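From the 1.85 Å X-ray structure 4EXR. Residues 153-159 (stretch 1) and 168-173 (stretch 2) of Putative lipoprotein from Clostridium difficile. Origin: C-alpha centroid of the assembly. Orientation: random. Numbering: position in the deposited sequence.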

# COMPACT_ATOMS: atom_id res chain seq x y z
N LYS A 153 -2.11 -27.26 -19.91
CA LYS A 153 -1.69 -25.93 -20.31
C LYS A 153 -2.63 -24.83 -19.81
O LYS A 153 -2.25 -23.66 -19.76
CB LYS A 153 -1.54 -25.85 -21.83
N ASN A 154 -3.84 -25.21 -19.42
CA ASN A 154 -4.93 -24.25 -19.21
C ASN A 154 -5.27 -23.91 -17.76
O ASN A 154 -5.13 -24.74 -16.85
CB ASN A 154 -6.18 -24.74 -19.93
CG ASN A 154 -5.95 -24.98 -21.41
OD1 ASN A 154 -5.49 -24.09 -22.13
ND2 ASN A 154 -6.24 -26.20 -21.86
N GLU A 155 -5.74 -22.67 -17.56
CA GLU A 155 -6.21 -22.20 -16.26
C GLU A 155 -7.72 -22.00 -16.30
O GLU A 155 -8.26 -21.45 -17.26
CB GLU A 155 -5.52 -20.88 -15.90
N TYR A 156 -8.40 -22.45 -15.25
CA TYR A 156 -9.86 -22.39 -15.19
C TYR A 156 -10.29 -21.67 -13.93
O TYR A 156 -9.73 -21.90 -12.85
CB TYR A 156 -10.47 -23.80 -15.20
CG TYR A 156 -10.19 -24.59 -16.46
CD1 TYR A 156 -9.06 -25.39 -16.57
CD2 TYR A 156 -11.06 -24.54 -17.54
CE1 TYR A 156 -8.80 -26.12 -17.71
CE2 TYR A 156 -10.81 -25.27 -18.70
CZ TYR A 156 -9.68 -26.05 -18.78
OH TYR A 156 -9.42 -26.77 -19.92
N ASP A 157 -11.27 -20.79 -14.07
CA ASP A 157 -11.93 -20.19 -12.92
C ASP A 157 -13.32 -20.80 -12.80
O ASP A 157 -14.12 -20.76 -13.74
CB ASP A 157 -12.02 -18.67 -13.07
CG ASP A 157 -10.67 -17.98 -12.85
OD1 ASP A 157 -9.86 -18.47 -12.04
OD2 ASP A 157 -10.43 -16.93 -13.49
N ILE A 158 -13.59 -21.40 -11.65
CA ILE A 158 -14.88 -22.01 -11.38
C ILE A 158 -15.56 -21.18 -10.31
O ILE A 158 -15.01 -20.99 -9.23
CB ILE A 158 -14.73 -23.44 -10.83
CG1 ILE A 158 -13.72 -24.26 -11.64
CG2 ILE A 158 -16.10 -24.13 -10.75
CD1 ILE A 158 -14.16 -24.58 -13.04
N LYS A 159 -16.77 -20.69 -10.59
CA LYS A 159 -17.52 -19.94 -9.60
C LYS A 159 -18.58 -20.82 -8.96
O LYS A 159 -19.37 -21.45 -9.66
CB LYS A 159 -18.13 -18.68 -10.22
CG LYS A 159 -17.05 -17.77 -10.81
CD LYS A 159 -17.60 -16.48 -11.40
CE LYS A 159 -16.45 -15.59 -11.85
NZ LYS A 159 -16.91 -14.35 -12.51
N LEU A 168 -21.79 -21.93 -10.81
CA LEU A 168 -22.43 -20.79 -11.49
C LEU A 168 -21.81 -20.45 -12.83
O LEU A 168 -22.47 -19.88 -13.70
CB LEU A 168 -22.36 -19.54 -10.60
CG LEU A 168 -23.01 -19.67 -9.23
CD1 LEU A 168 -22.71 -18.42 -8.41
CD2 LEU A 168 -24.51 -19.92 -9.34
N LYS A 169 -20.53 -20.78 -12.98
CA LYS A 169 -19.81 -20.42 -14.19
C LYS A 169 -18.48 -21.16 -14.22
O LYS A 169 -17.86 -21.38 -13.18
CB LYS A 169 -19.58 -18.91 -14.26
CG LYS A 169 -18.94 -18.45 -15.57
CD LYS A 169 -18.57 -16.98 -15.55
CE LYS A 169 -19.78 -16.10 -15.82
NZ LYS A 169 -19.48 -14.65 -15.63
N VAL A 170 -18.08 -21.55 -15.42
CA VAL A 170 -16.76 -22.12 -15.66
C VAL A 170 -16.14 -21.34 -16.82
O VAL A 170 -16.73 -21.26 -17.90
CB VAL A 170 -16.85 -23.60 -16.05
CG1 VAL A 170 -15.47 -24.16 -16.35
CG2 VAL A 170 -17.54 -24.41 -14.95
N GLU A 171 -14.97 -20.74 -16.59
CA GLU A 171 -14.30 -19.99 -17.65
C GLU A 171 -12.86 -20.45 -17.81
O GLU A 171 -12.17 -20.70 -16.82
CB GLU A 171 -14.35 -18.49 -17.36
N LYS A 172 -12.41 -20.55 -19.06
CA LYS A 172 -11.01 -20.88 -19.34
C LYS A 172 -10.21 -19.61 -19.56
O LYS A 172 -10.42 -18.89 -20.53
CB LYS A 172 -10.92 -21.79 -20.57
CG LYS A 172 -9.51 -22.31 -20.86
CD LYS A 172 -9.50 -23.33 -22.00
N GLU A 173 -9.29 -19.32 -18.64
CA GLU A 173 -8.48 -18.10 -18.72
C GLU A 173 -7.31 -18.27 -19.68
O GLU A 173 -7.45 -18.88 -20.74
CB GLU A 173 -7.98 -17.70 -17.33

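The two stretches pair as antiparallel β-strands, their N-to-C directions 165° apart, and the contact is held chiefly by backbone hydrogen bonds. At the centre, Asp157 and Glu171 form a hydrogen-bonded pair that uses the backbone NH and CO of both residues: Asp157 N donates to Glu171 O at 2.9 Å, and Glu171 N returns a bond to Asp157 O at 3.0 Å. The N-H...O angles, 160° and 166°, are close to straight.

Two residues along, Lys159 faces Lys169. Lys159 N donates to Lys169 O at 2.9 Å and 172°, the straightest bond of the set. Lys159 O is satisfied differently: it accepts from Leu168 N at 2.7 Å, one residue before its register partner, so the regular ladder shifts here. At the other end, Glu173 N reaches Glu155 O at 2.7 Å, but its 147° angle is the most bent of the five.

Between these rungs lie the non-hydrogen-bonded pairs Tyr156 with Lys172 and Ile158 with Val170. Their amides make no hydrogen bond across this contact, yet their CA atoms approach carbonyls already engaged by amides. Tyr156 CA lies 3.3 Å from Glu171 O, and Ile158 CA lies 3.5 Å from Lys169 O; in return, Val170 CA is 3.5 Å from Asp157 O and Lys172 CA 3.5 Å from Glu155 O. These CA-H...O contacts supplement the N-H...O bonds on the same oxygens.

Side chains alternate between the sheet's faces. On one, Ile158 and Val170 meet through CD1 and CG1 at 3.6 Å; both are β-branched and apolar, suited to an extended backbone and to packing without polar partners. Tyr156 and Lys172 share this face, where Tyr156 CE2 lies 3.9 Å from Lys172 CG. The approach to the ring is oblique; the aliphatic stem of a lysine can lie beside an aromatic side chain without a polar partner, and CE and NZ of Lys172 are not modelled, so the amine cannot be placed.

The opposite face carries Asp157, Glu171, Lys159 and Lys169. Both carboxylate oxygens of Asp157 are hydrogen-bonded elsewhere in the structure, so this acidic side chain needs no partner across the strands. The carboxylate of Glu171 is not modelled, and no role can be assigned to it. Lys159 NZ and Lys169 NZ come within 4.1 Å, a like-charge approach that offers no attraction of its own. Lysine nevertheless suits these positions, because its long aliphatic stem can lie along the neighbouring strand's side chain while its amine stands clear of the backbone.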